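Local coordinates for 1H-3-hydroxy-4-oxoquinoline 2,4-dioxygenase (Pseudomonas putida, PDB 3IBT), which catalyses the cofactor-independent, oxygen-dependent ring cleavage of 3-hydroxy-1H-quinolin-4-one to N-formylanthranilate and carbon monoxide during oxoquinoline degradation, at residues 120-123 / 124-128; 38-41 / 42-46; 4-8 / 9-13; 106-110 / 111-115; 164-167 / 168-172. All blocks are in the same frame, centred on the assembly; numbering follows the deposited sequence.

Interaction 1: residues 120-123 / 124-128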
loop_
_atom_site.group_PDB
_atom_site.type_symbol
_atom_site.label_atom_id
_atom_site.label_comp_id
_atom_site.label_asym_id
_atom_site.label_seq_id
_atom_site.Cartn_x
_atom_site.Cartn_y
_atom_site.Cartn_z
ATOM N N ASP A 120 3.380 3.311 5.708
ATOM C CA ASP A 120 2.694 2.676 6.799
ATOM C C ASP A 120 2.550 1.186 6.639
ATOM O O ASP A 120 1.460 0.633 6.806
ATOM C CB ASP A 120 1.347 3.321 7.113
ATOM C CG ASP A 120 1.213 3.591 8.611
ATOM O OD1 ASP A 120 1.243 4.783 8.987
ATOM O OD2 ASP A 120 1.172 2.620 9.434
ATOM N N TRP A 121 3.686 0.565 6.326
ATOM C CA TRP A 121 3.891 -0.867 6.275
ATOM C C TRP A 121 4.564 -1.270 7.581
ATOM O O TRP A 121 5.655 -0.748 7.904
ATOM C CB TRP A 121 4.925 -1.098 5.214
ATOM C CG TRP A 121 4.972 -2.461 4.693
ATOM C CD1 TRP A 121 4.052 -3.433 4.859
ATOM C CD2 TRP A 121 5.977 -2.992 3.843
ATOM N NE1 TRP A 121 4.428 -4.541 4.189
ATOM C CE2 TRP A 121 5.600 -4.296 3.535
ATOM C CE3 TRP A 121 7.172 -2.481 3.315
ATOM C CZ2 TRP A 121 6.364 -5.127 2.706
ATOM C CZ3 TRP A 121 7.940 -3.302 2.469
ATOM C CH2 TRP A 121 7.521 -4.613 2.172
ATOM N N LEU A 122 3.940 -2.202 8.311
ATOM C CA LEU A 122 4.432 -2.633 9.610
ATOM C C LEU A 122 5.683 -3.490 9.451
ATOM O O LEU A 122 5.628 -4.662 9.051
ATOM C CB LEU A 122 3.321 -3.366 10.368
ATOM C CG LEU A 122 3.598 -3.962 11.746
ATOM C CD1 LEU A 122 3.780 -2.907 12.840
ATOM C CD2 LEU A 122 2.471 -4.917 12.082
ATOM N N LEU A 123 6.821 -2.880 9.759
ATOM C CA LEU A 123 8.086 -3.475 9.392
ATOM C C LEU A 123 8.402 -4.737 10.186
ATOM O O LEU A 123 9.244 -5.557 9.761
ATOM C CB LEU A 123 9.205 -2.469 9.527
ATOM C CG LEU A 123 9.029 -1.301 8.589
ATOM C CD1 LEU A 123 10.090 -0.280 8.912
ATOM C CD2 LEU A 123 9.089 -1.670 7.121
ATOM N N GLN A 124 7.694 -4.946 11.294
ATOM C CA GLN A 124 7.995 -6.069 12.119
ATOM C C GLN A 124 6.710 -6.555 12.796
ATOM O O GLN A 124 6.031 -5.764 13.457
ATOM C CB GLN A 124 8.992 -5.560 13.118
ATOM C CG GLN A 124 9.815 -6.625 13.710
ATOM C CD GLN A 124 11.268 -6.205 13.781
ATOM O OE1 GLN A 124 11.960 -6.195 12.738
ATOM N NE2 GLN A 124 11.752 -5.868 15.005
ATOM N N PRO A 125 6.362 -7.856 12.662
ATOM C CA PRO A 125 5.076 -8.291 13.220
ATOM C C PRO A 125 5.186 -8.359 14.720
ATOM O O PRO A 125 6.301 -8.340 15.221
ATOM C CB PRO A 125 4.890 -9.713 12.647
ATOM C CG PRO A 125 6.251 -10.204 12.355
ATOM C CD PRO A 125 7.111 -8.987 12.068
ATOM N N HIS A 126 4.070 -8.457 15.440
ATOM C CA HIS A 126 4.118 -8.622 16.917
ATOM C C HIS A 126 2.885 -9.412 17.377
ATOM O O HIS A 126 1.953 -9.565 16.594
ATOM C CB HIS A 126 4.160 -7.244 17.557
ATOM C CG HIS A 126 3.072 -6.351 17.080
ATOM N ND1 HIS A 126 1.747 -6.571 17.392
ATOM C CD2 HIS A 126 3.098 -5.256 16.288
ATOM C CE1 HIS A 126 1.002 -5.637 16.825
ATOM N NE2 HIS A 126 1.799 -4.826 16.148
ATOM N N PRO A 127 2.863 -9.922 18.632
ATOM C CA PRO A 127 1.777 -10.833 19.040
ATOM C C PRO A 127 0.392 -10.315 18.750
ATOM O O PRO A 127 -0.423 -11.039 18.178
ATOM C CB PRO A 127 2.013 -11.007 20.551
ATOM C CG PRO A 127 3.503 -10.961 20.649
ATOM C CD PRO A 127 3.814 -9.750 19.750
ATOM N N GLY A 128 0.134 -9.060 19.089
ATOM C CA GLY A 128 -1.168 -8.430 18.754
ATOM C C GLY A 128 -1.637 -8.626 17.317
ATOM O O GLY A 128 -2.741 -9.096 17.076
#

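Interaction 2: residues 38-41 / 42-46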
loop_
_atom_site.group_PDB
_atom_site.type_symbol
_atom_site.label_atom_id
_atom_site.label_comp_id
_atom_site.label_asym_id
_atom_site.label_seq_id
_atom_site.Cartn_x
_atom_site.Cartn_y
_atom_site.Cartn_z
ATOM N N LYS A 38 -7.539 10.232 -2.219
ATOM C CA LYS A 38 -8.381 11.273 -2.752
ATOM C C LYS A 38 -7.786 12.629 -2.474
ATOM O O LYS A 38 -7.933 13.546 -3.315
ATOM C CB LYS A 38 -9.822 11.185 -2.229
ATOM C CG LYS A 38 -9.996 11.497 -0.748
ATOM C CD LYS A 38 -11.482 11.494 -0.409
ATOM C CE LYS A 38 -11.740 12.308 0.862
ATOM N NZ LYS A 38 -12.775 11.744 1.804
ATOM N N ASN A 39 -7.104 12.743 -1.314
ATOM C CA ASN A 39 -6.497 14.023 -0.894
ATOM C C ASN A 39 -5.136 14.195 -1.502
ATOM O O ASN A 39 -4.800 15.278 -1.929
ATOM C CB ASN A 39 -6.410 14.179 0.621
ATOM C CG ASN A 39 -7.774 14.266 1.287
ATOM O OD1 ASN A 39 -8.784 14.668 0.666
ATOM N ND2 ASN A 39 -7.820 13.876 2.575
ATOM N N LEU A 40 -4.383 13.112 -1.600
ATOM C CA LEU A 40 -2.991 13.177 -2.049
ATOM C C LEU A 40 -2.812 13.325 -3.574
ATOM O O LEU A 40 -1.922 14.030 -4.059
ATOM C CB LEU A 40 -2.243 11.966 -1.491
ATOM C CG LEU A 40 -0.961 11.541 -2.139
ATOM C CD1 LEU A 40 0.048 12.658 -2.003
ATOM C CD2 LEU A 40 -0.556 10.323 -1.449
ATOM N N ALA A 41 -3.681 12.673 -4.325
ATOM C CA ALA A 41 -3.570 12.667 -5.772
ATOM C C ALA A 41 -3.709 14.034 -6.390
ATOM O O ALA A 41 -2.855 14.395 -7.191
ATOM C CB ALA A 41 -4.528 11.678 -6.420
ATOM N N PRO A 42 -4.770 14.814 -6.051
ATOM C CA PRO A 42 -4.862 16.113 -6.748
ATOM C C PRO A 42 -3.630 16.981 -6.522
ATOM O O PRO A 42 -3.315 17.781 -7.373
ATOM C CB PRO A 42 -6.107 16.752 -6.134
ATOM C CG PRO A 42 -6.926 15.591 -5.727
ATOM C CD PRO A 42 -5.905 14.656 -5.127
ATOM N N LEU A 43 -2.920 16.774 -5.418
ATOM C CA LEU A 43 -1.695 17.505 -5.165
ATOM C C LEU A 43 -0.597 17.058 -6.132
ATOM O O LEU A 43 0.035 17.900 -6.778
ATOM C CB LEU A 43 -1.242 17.357 -3.707
ATOM C CG LEU A 43 -2.221 17.755 -2.598
ATOM C CD1 LEU A 43 -1.608 17.696 -1.224
ATOM C CD2 LEU A 43 -2.798 19.147 -2.857
ATOM N N LEU A 44 -0.376 15.749 -6.259
ATOM C CA LEU A 44 0.684 15.246 -7.129
ATOM C C LEU A 44 0.357 15.386 -8.619
ATOM O O LEU A 44 1.197 15.038 -9.463
ATOM C CB LEU A 44 0.997 13.781 -6.826
ATOM C CG LEU A 44 1.386 13.359 -5.408
ATOM C CD1 LEU A 44 1.354 11.836 -5.231
ATOM C CD2 LEU A 44 2.736 13.916 -5.024
ATOM N N ALA A 45 -0.840 15.873 -8.961
ATOM C CA ALA A 45 -1.245 15.989 -10.381
ATOM C C ALA A 45 -0.565 17.170 -11.090
ATOM O O ALA A 45 -0.718 17.378 -12.311
ATOM C CB ALA A 45 -2.754 16.078 -10.524
ATOM N N ARG A 46 0.203 17.912 -10.299
ATOM C CA ARG A 46 0.918 19.083 -10.741
ATOM C C ARG A 46 2.201 18.631 -11.449
ATOM O O ARG A 46 2.564 19.192 -12.504
ATOM C CB ARG A 46 1.241 19.909 -9.483
ATOM C CG ARG A 46 1.622 21.396 -9.676
ATOM C CD ARG A 46 2.178 22.001 -8.319
ATOM N NE ARG A 46 3.320 21.253 -7.724
ATOM C CZ ARG A 46 4.067 21.656 -6.675
ATOM N NH1 ARG A 46 3.816 22.820 -6.060
ATOM N NH2 ARG A 46 5.089 20.894 -6.246
#

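Interaction 3: residues 4-8 / 9-13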
loop_
_atom_site.group_PDB
_atom_site.type_symbol
_atom_site.label_atom_id
_atom_site.label_comp_id
_atom_site.label_asym_id
_atom_site.label_seq_id
_atom_site.Cartn_x
_atom_site.Cartn_y
_atom_site.Cartn_z
ATOM N N LEU A 4 -8.918 -0.172 -18.074
ATOM C CA LEU A 4 -8.231 -1.248 -18.804
ATOM C C LEU A 4 -8.174 -2.498 -17.923
ATOM O O LEU A 4 -8.002 -2.398 -16.692
ATOM C CB LEU A 4 -6.808 -0.823 -19.207
ATOM C CG LEU A 4 -5.803 -1.824 -19.818
ATOM C CD1 LEU A 4 -5.665 -1.617 -21.366
ATOM C CD2 LEU A 4 -4.409 -1.620 -19.136
ATOM N N ASN A 5 -8.327 -3.669 -18.553
ATOM C CA ASN A 5 -8.289 -4.965 -17.848
ATOM C C ASN A 5 -7.028 -5.775 -18.182
ATOM O O ASN A 5 -6.463 -5.672 -19.294
ATOM C CB ASN A 5 -9.517 -5.819 -18.176
ATOM C CG ASN A 5 -9.253 -6.781 -19.296
ATOM O OD1 ASN A 5 -9.104 -6.372 -20.449
ATOM N ND2 ASN A 5 -9.137 -8.065 -18.960
ATOM N N VAL A 6 -6.621 -6.610 -17.225
ATOM C CA VAL A 6 -5.337 -7.280 -17.311
ATOM C C VAL A 6 -5.509 -8.716 -16.846
ATOM O O VAL A 6 -6.445 -9.028 -16.084
ATOM C CB VAL A 6 -4.233 -6.537 -16.457
ATOM C CG1 VAL A 6 -3.762 -5.273 -17.164
ATOM C CG2 VAL A 6 -4.739 -6.195 -15.065
ATOM N N ASN A 7 -4.617 -9.586 -17.319
ATOM C CA ASN A 7 -4.520 -10.934 -16.798
ATOM C C ASN A 7 -5.914 -11.559 -16.645
ATOM O O ASN A 7 -6.713 -11.548 -17.590
ATOM C CB ASN A 7 -3.786 -10.893 -15.461
ATOM C CG ASN A 7 -2.828 -12.033 -15.318
ATOM O OD1 ASN A 7 -3.386 -13.250 -15.163
ATOM N ND2 ASN A 7 -1.423 -11.709 -15.464
ATOM N N GLY A 8 -6.223 -12.058 -15.447
ATOM C CA GLY A 8 -7.490 -12.768 -15.217
ATOM C C GLY A 8 -8.739 -11.894 -15.263
ATOM O O GLY A 8 -9.824 -12.361 -15.641
ATOM N N THR A 9 -8.593 -10.627 -14.858
ATOM C CA THR A 9 -9.757 -9.738 -14.748
ATOM C C THR A 9 -9.499 -8.273 -15.062
ATOM O O THR A 9 -8.606 -7.907 -15.860
ATOM C CB THR A 9 -10.405 -9.783 -13.326
ATOM O OG1 THR A 9 -9.366 -9.515 -12.307
ATOM C CG2 THR A 9 -11.183 -11.164 -13.112
ATOM N N LEU A 10 -10.334 -7.447 -14.414
ATOM C CA LEU A 10 -10.233 -6.030 -14.563
ATOM C C LEU A 10 -9.801 -5.336 -13.269
ATOM O O LEU A 10 -9.794 -5.928 -12.179
ATOM C CB LEU A 10 -11.565 -5.473 -15.038
ATOM C CG LEU A 10 -11.546 -3.954 -15.212
ATOM C CD1 LEU A 10 -11.809 -3.588 -16.637
ATOM C CD2 LEU A 10 -12.563 -3.323 -14.287
HETATM N N MSE A 11 -9.418 -4.069 -13.434
HETATM C CA MSE A 11 -9.327 -3.103 -12.357
HETATM C C MSE A 11 -9.641 -1.728 -12.968
HETATM O O MSE A 11 -8.984 -1.291 -13.983
HETATM C CB MSE A 11 -7.917 -3.113 -11.776
HETATM C CG MSE A 11 -6.890 -3.639 -12.783
HETATM SE SE MSE A 11 -5.180 -4.237 -11.980
HETATM C CE MSE A 11 -5.754 -5.292 -10.350
ATOM N N THR A 12 -10.665 -1.068 -12.352
ATOM C CA THR A 12 -10.926 0.325 -12.685
ATOM C C THR A 12 -9.745 1.172 -12.181
ATOM O O THR A 12 -9.158 0.872 -11.127
ATOM C CB THR A 12 -12.274 0.825 -12.098
ATOM O OG1 THR A 12 -12.541 0.171 -10.822
ATOM C CG2 THR A 12 -13.478 0.565 -13.116
ATOM N N TYR A 13 -9.347 2.196 -12.931
ATOM C CA TYR A 13 -8.246 3.041 -12.469
ATOM C C TYR A 13 -8.466 4.501 -12.808
ATOM O O TYR A 13 -9.047 4.822 -13.846
ATOM C CB TYR A 13 -6.890 2.540 -12.996
ATOM C CG TYR A 13 -6.565 2.924 -14.427
ATOM C CD1 TYR A 13 -5.890 4.111 -14.713
ATOM C CD2 TYR A 13 -6.917 2.099 -15.502
ATOM C CE1 TYR A 13 -5.582 4.484 -16.036
ATOM C CE2 TYR A 13 -6.608 2.471 -16.837
ATOM C CZ TYR A 13 -5.945 3.665 -17.082
ATOM O OH TYR A 13 -5.630 4.046 -18.346
#

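Interaction 4: residues 106-110 / 111-115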
loop_
_atom_site.group_PDB
_atom_site.type_symbol
_atom_site.label_atom_id
_atom_site.label_comp_id
_atom_site.label_asym_id
_atom_site.label_seq_id
_atom_site.Cartn_x
_atom_site.Cartn_y
_atom_site.Cartn_z
ATOM N N GLU A 106 11.414 -6.297 -7.632
ATOM C CA GLU A 106 12.212 -7.513 -7.763
ATOM C C GLU A 106 12.004 -8.185 -9.116
ATOM O O GLU A 106 12.939 -8.798 -9.637
ATOM C CB GLU A 106 11.913 -8.512 -6.637
ATOM C CG GLU A 106 12.986 -9.625 -6.449
ATOM C CD GLU A 106 12.490 -10.850 -5.649
ATOM O OE1 GLU A 106 11.482 -10.721 -4.920
ATOM O OE2 GLU A 106 13.110 -11.945 -5.731
ATOM N N GLN A 107 10.790 -8.079 -9.673
ATOM C CA GLN A 107 10.463 -8.743 -10.945
ATOM C C GLN A 107 11.099 -8.009 -12.105
ATOM O O GLN A 107 11.826 -8.607 -12.880
ATOM C CB GLN A 107 8.950 -8.931 -11.141
ATOM C CG GLN A 107 8.353 -10.190 -10.426
ATOM C CD GLN A 107 6.994 -10.655 -11.007
ATOM O OE1 GLN A 107 6.011 -10.826 -10.271
ATOM N NE2 GLN A 107 6.945 -10.851 -12.330
ATOM N N LEU A 108 10.830 -6.712 -12.201
ATOM C CA LEU A 108 11.564 -5.778 -13.078
ATOM C C LEU A 108 12.953 -5.460 -12.512
ATOM O O LEU A 108 13.283 -5.905 -11.401
ATOM C CB LEU A 108 10.780 -4.484 -13.171
ATOM C CG LEU A 108 9.537 -4.338 -14.062
ATOM C CD1 LEU A 108 8.613 -5.566 -14.137
ATOM C CD2 LEU A 108 8.770 -3.134 -13.558
ATOM N N GLY A 109 13.764 -4.681 -13.238
ATOM C CA GLY A 109 15.101 -4.312 -12.721
ATOM C C GLY A 109 15.114 -3.611 -11.340
ATOM O O GLY A 109 14.067 -3.275 -10.796
ATOM N N ALA A 110 16.293 -3.415 -10.755
ATOM C CA ALA A 110 16.478 -2.268 -9.879
ATOM C C ALA A 110 16.868 -1.161 -10.829
ATOM O O ALA A 110 16.319 -0.071 -10.809
ATOM C CB ALA A 110 17.569 -2.507 -8.900
ATOM N N ALA A 111 17.827 -1.475 -11.690
ATOM C CA ALA A 111 18.209 -0.621 -12.797
ATOM C C ALA A 111 16.970 0.035 -13.383
ATOM O O ALA A 111 16.925 1.249 -13.498
ATOM C CB ALA A 111 18.939 -1.440 -13.842
ATOM N N ARG A 112 15.961 -0.764 -13.721
ATOM C CA ARG A 112 14.694 -0.260 -14.271
ATOM C C ARG A 112 13.982 0.753 -13.351
ATOM O O ARG A 112 13.836 1.937 -13.669
ATOM C CB ARG A 112 13.771 -1.442 -14.520
ATOM C CG ARG A 112 12.593 -1.170 -15.422
ATOM C CD ARG A 112 12.888 -1.593 -16.852
ATOM N NE ARG A 112 11.681 -2.011 -17.569
ATOM C CZ ARG A 112 10.595 -1.251 -17.749
ATOM N NH1 ARG A 112 10.520 -0.028 -17.237
ATOM N NH2 ARG A 112 9.563 -1.719 -18.437
ATOM N N LEU A 113 13.517 0.308 -12.197
ATOM C CA LEU A 113 13.022 1.284 -11.254
ATOM C C LEU A 113 13.878 1.345 -9.991
ATOM O O LEU A 113 13.765 0.495 -9.104
ATOM C CB LEU A 113 11.532 1.102 -10.982
ATOM C CG LEU A 113 10.963 -0.284 -10.876
ATOM C CD1 LEU A 113 11.433 -0.822 -9.604
ATOM C CD2 LEU A 113 9.475 -0.118 -10.848
ATOM N N PRO A 114 14.754 2.369 -9.931
ATOM C CA PRO A 114 15.784 2.518 -8.889
ATOM C C PRO A 114 15.294 3.060 -7.537
ATOM O O PRO A 114 16.111 3.228 -6.634
ATOM C CB PRO A 114 16.785 3.501 -9.533
ATOM C CG PRO A 114 15.990 4.282 -10.549
ATOM C CD PRO A 114 14.775 3.475 -10.916
ATOM N N LYS A 115 13.992 3.347 -7.426
ATOM C CA LYS A 115 13.374 3.970 -6.252
ATOM C C LYS A 115 11.922 3.606 -6.093
ATOM O O LYS A 115 11.175 3.450 -7.070
ATOM C CB LYS A 115 13.398 5.463 -6.357
ATOM C CG LYS A 115 14.725 6.065 -6.200
ATOM C CD LYS A 115 14.592 7.534 -5.822
ATOM C CE LYS A 115 15.688 8.375 -6.447
ATOM N NZ LYS A 115 15.692 9.736 -5.807
#

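Interaction 5: residues 164-167 / 168-172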
loop_
_atom_site.group_PDB
_atom_site.type_symbol
_atom_site.label_atom_id
_atom_site.label_comp_id
_atom_site.label_asym_id
_atom_site.label_seq_id
_atom_site.Cartn_x
_atom_site.Cartn_y
_atom_site.Cartn_z
ATOM N N ASN A 164 -14.285 8.604 7.655
ATOM C CA ASN A 164 -15.156 8.241 6.548
ATOM C C ASN A 164 -14.664 6.980 5.860
ATOM O O ASN A 164 -15.470 6.127 5.381
ATOM C CB ASN A 164 -15.281 9.352 5.501
ATOM C CG ASN A 164 -16.210 8.940 4.361
ATOM O OD1 ASN A 164 -17.356 8.546 4.594
ATOM N ND2 ASN A 164 -15.706 8.961 3.145
ATOM N N HIS A 165 -13.332 6.894 5.798
ATOM C CA HIS A 165 -12.692 5.780 5.142
ATOM C C HIS A 165 -13.030 4.471 5.864
ATOM O O HIS A 165 -13.586 3.529 5.277
ATOM C CB HIS A 165 -11.208 5.975 5.083
ATOM C CG HIS A 165 -10.509 4.872 4.384
ATOM N ND1 HIS A 165 -10.564 4.707 3.019
ATOM C CD2 HIS A 165 -9.752 3.859 4.854
ATOM C CE1 HIS A 165 -9.856 3.650 2.672
ATOM N NE2 HIS A 165 -9.361 3.110 3.770
ATOM N N LEU A 166 -12.736 4.425 7.152
ATOM C CA LEU A 166 -13.058 3.245 7.908
ATOM C C LEU A 166 -14.525 3.230 8.361
ATOM O O LEU A 166 -14.892 2.592 9.349
ATOM C CB LEU A 166 -12.036 3.034 9.039
ATOM C CG LEU A 166 -11.656 4.184 9.969
ATOM C CD1 LEU A 166 -12.718 4.412 11.075
ATOM C CD2 LEU A 166 -10.322 3.868 10.564
ATOM N N ARG A 167 -15.396 3.898 7.619
ATOM C CA ARG A 167 -16.830 3.619 7.777
ATOM C C ARG A 167 -17.533 3.381 6.493
ATOM O O ARG A 167 -18.666 2.985 6.513
ATOM C CB ARG A 167 -17.574 4.738 8.502
ATOM C CG ARG A 167 -17.423 4.665 9.996
ATOM C CD ARG A 167 -17.324 6.069 10.585
ATOM N NE ARG A 167 -16.701 6.074 11.914
ATOM C CZ ARG A 167 -16.839 7.060 12.804
ATOM N NH1 ARG A 167 -17.574 8.140 12.515
ATOM N NH2 ARG A 167 -16.236 6.964 13.988
ATOM N N ASN A 168 -16.898 3.665 5.373
ATOM C CA ASN A 168 -17.641 3.658 4.135
ATOM C C ASN A 168 -16.874 3.038 2.970
ATOM O O ASN A 168 -17.480 2.478 2.041
ATOM C CB ASN A 168 -18.167 5.069 3.808
ATOM C CG ASN A 168 -19.396 5.466 4.655
ATOM O OD1 ASN A 168 -19.335 5.498 5.892
ATOM N ND2 ASN A 168 -20.516 5.784 3.974
ATOM N N GLU A 169 -15.550 3.123 3.027
ATOM C CA GLU A 169 -14.720 2.455 2.038
ATOM C C GLU A 169 -14.562 1.000 2.441
ATOM O O GLU A 169 -15.163 0.106 1.858
ATOM C CB GLU A 169 -13.320 3.113 1.912
ATOM C CG GLU A 169 -13.101 4.083 0.718
ATOM C CD GLU A 169 -13.736 5.471 0.939
ATOM O OE1 GLU A 169 -13.676 5.942 2.112
ATOM O OE2 GLU A 169 -14.273 6.084 -0.035
HETATM N N MSE A 170 -13.752 0.797 3.470
HETATM C CA MSE A 170 -13.179 -0.500 3.770
HETATM C C MSE A 170 -14.224 -1.515 4.235
HETATM O O MSE A 170 -14.191 -2.671 3.802
HETATM C CB MSE A 170 -12.079 -0.359 4.812
HETATM C CG MSE A 170 -10.946 0.503 4.383
HETATM SE SE MSE A 170 -9.325 0.098 5.496
HETATM C CE MSE A 170 -9.822 1.121 7.135
ATOM N N PRO A 171 -15.159 -1.094 5.110
ATOM C CA PRO A 171 -15.982 -2.160 5.633
ATOM C C PRO A 171 -17.057 -2.535 4.593
ATOM O O PRO A 171 -17.732 -3.542 4.727
ATOM C CB PRO A 171 -16.574 -1.546 6.918
ATOM C CG PRO A 171 -15.999 -0.138 7.028
ATOM C CD PRO A 171 -15.565 0.218 5.649
ATOM N N TRP A 172 -17.156 -1.717 3.549
ATOM C CA TRP A 172 -18.081 -1.901 2.436
ATOM C C TRP A 172 -17.747 -3.137 1.593
ATOM O O TRP A 172 -18.661 -3.798 1.075
ATOM C CB TRP A 172 -18.082 -0.631 1.574
ATOM C CG TRP A 172 -18.748 -0.759 0.265
ATOM C CD1 TRP A 172 -20.084 -0.762 0.038
ATOM C CD2 TRP A 172 -18.114 -0.887 -1.020
ATOM N NE1 TRP A 172 -20.336 -0.901 -1.306
ATOM C CE2 TRP A 172 -19.147 -0.981 -1.983
ATOM C CE3 TRP A 172 -16.778 -0.944 -1.449
ATOM C CZ2 TRP A 172 -18.892 -1.127 -3.366
ATOM C CZ3 TRP A 172 -16.517 -1.085 -2.826
ATOM C CH2 TRP A 172 -17.580 -1.177 -3.767
#

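Interaction 1: residues 120-123 / 124-128
Leu122 and His126, four residues apart, meet where the chain runs from a loop into helix 127-135. From CB, the side chain of Leu122 runs with CG anti to the backbone N (chi1 178°), a torsion that swings the branched end back along the following residues. Leu122 CG then lies 3.5 Å from Gln124 O, and Leu122 CD1 borders the same oxygen at 3.7 Å. CD2 also skirts Gln124 O, but it reaches further, coming within 4.1 Å of His126 NE2 and 4.4 Å of Pro125 CA. The two side chains cross at about a right angle, and the methyl approaches the imidazole obliquely. His126 holds the N-cap position of the helix. This loop follows strand 115-119 of the alpha/beta-hydrolase fold and begins with Asp120, which by similarity raises the basicity of the active-site histidine; the side chain of Leu122 is about 6 Å from that of His244. Replacing Leu122 by alanine would probably open a gap between Gln124 O and the His126 ring, leaving the imidazole freer to turn. Phe129 and Tyr220 also touch Leu122. Its carbonyl oxygen is hydrogen-bonded to Tyr189 OH, while Leu123 N bonds to Tyr220 OH.

Interaction 2: residues 38-41 / 42-46
Leu40 and Leu44 are joined one turn apart by both backbone and side chains. Among the hydrogen bonds, Leu44 N to Leu40 O is well formed, at 3.2 Å with an N-H...O angle of 161° and the donor in the carbonyl plane. Leu43 N also lies 3.2 Å from Leu40 O, but at 124° the bond is weak, which fits a short and loosely bonded helix.

The apolar contact runs alongside this backbone link. With its CG anti to the backbone N (chi1 160°), Leu40 brings CD1 to 3.6 Å from Leu44 CD1, and the two branches cross obliquely.

A third kind of contact sets aliphatic carbon against carbonyl oxygen. The Pro42 ring, through CD and CG, lies against Lys38 O, where its nitrogen has no hydrogen to offer, and Leu43 CG is 3.6 Å from Asn39 O. The polar end of Asn39 turns elsewhere, to a hydrogen bond with Asp161.

Helix 40-44 is the helical link of the beta-alpha-beta unit between strands 23-27 and 49-53; Leu40 packs on Leu26 and on Val254 and Ala255 of helix 251-261, and Leu44 on Leu24.

Interaction 3: residues 4-8 / 9-13
Val6 and Thr9 pair across a tight turn through two backbone hydrogen bonds. Val6 N to Thr9 O measures 2.7 Å, with an N-H...O angle of 141°, whereas Thr9 N to Val6 O, at 2.9 Å, is bent and weak. Thr9 O takes a second donor, Asn5 ND2, at 3.1 Å and 59° out of the carbonyl plane, so one oxygen is gripped from two directions.

Carbon contacts flank the bonds. Leu10 CG is anti to its backbone nitrogen (chi1 179°), which lays CD1 3.5 Å from Asn5 CB. With an alanine here the CD1 contact is gone, and the Asn5 side chain is likely to be freer to swing away from Thr9 O. Val6 CG2 touches the selenium of Met11, a selenomethionine, at 3.7 Å, and both side chains pack on Phe80. Leu4 CB nears Tyr13 CE2 at 4.1 Å.

The hydrogen-bonded Val6-Thr9 pair closes a type II' turn, common in beta hairpins; here strands 5-6 and 9-16 form the hairpin at one margin of the sheet.

Interaction 4: residues 106-110 / 111-115
Leu108 and Leu113 face each other across the connection from helix 97-107 to strand 115-119, the closing half of a beta-alpha-beta crossover in the alpha/beta-hydrolase fold. Leu108, the first residue to leave helical backbone angles, sets CD2 4.1 Å from Leu113 CD2, the two side chains crossing at about a right angle; a Leu113 chi1 of 39°, with CG between the backbone N and the carbonyl carbon, brings its branch round to this side. Both leucines also rest on Phe89 of strand 89-94, and Leu108 on Leu78 of helix 70-83.

At Gly109 the chain passes close to Arg112, whose CB is 3.5 Å from Gly109 N. Gly109 O borders the other branch of Leu113, with CD1 at 3.8 Å. Arg112 NH1 makes a weak hydrogen bond to Arg87 O.

Ala110 directs its carbonyl into the turn, where no hydrogen bond meets it from the following residues: Leu113 N, 3.1 Å from Ala110 O, is poorly angled, and Pro114 N, at 3.0 Å, carries no hydrogen.

Interaction 5: residues 164-167 / 168-172
His165 and Met170 come together through their torsions: His165 CG is anti to its backbone N (chi1 -178°), carrying the ring along the helix flank, while the Met170 chain, a selenomethionine, leaves with CG anti to the carbonyl carbon and bends at its last torsion to lie beside that ring. Selenium is 4.4 Å from the ring centroid and 65° off the ring normal, an oblique Met-aromatic contact made through selenium. The bend also brings Met170 CE to 3.5 Å from Leu166 CB.

At the ND1 end of the same ring, Glu169 brings up its carboxylate, and the carboxylate and ring planes are 11° apart. The hydrogen bond from His165 ND1 to Glu169 OE1 is weak at 3.5 Å; the stronger partner of this carboxylate is Arg35, in a salt bridge with OE2.

Helix 160-169 belongs to the helical cap inserted between strands 115-119 and 207-212 of the alpha/beta-hydrolase fold, and it widens here into a pi-type turn. His165 O accepts from Glu169 N at 3.0 Å and, five residues on, from Met170 N at 3.3 Å, the donors arriving from opposite faces of the carbonyl plane. Pro171 CG closes over the turn, 3.8 Å from Leu166 O. Phe245 stacks edge-to-face with the His165 ring, which also touches Gln32, while Met170 packs on Trp153; both Gln32 and Trp153 are substrate-binding positions by similarity.

Interactions 1 and 5 lie nearest the residues assigned to the active site by similarity, although their centres are 22 Å apart. The side chain of Leu122 in interaction 1 is about 7 Å from that of Ser95, and the side chain of His165 in interaction 5 about 3 Å from that of Gln32; both partners bind substrate by similarity. Interaction 2 comes near the same region, with the Leu40 side chain about 7 Å from that of Thr94, and it touches interaction 5 where Lys38 NZ packs 4.3 Å from Asn164 ND2. Interactions 3 and 4 are peripheral, each centred about 18 Å from the chain's centre. Interactions 4 and 5 are on opposite sides of the chain's centre.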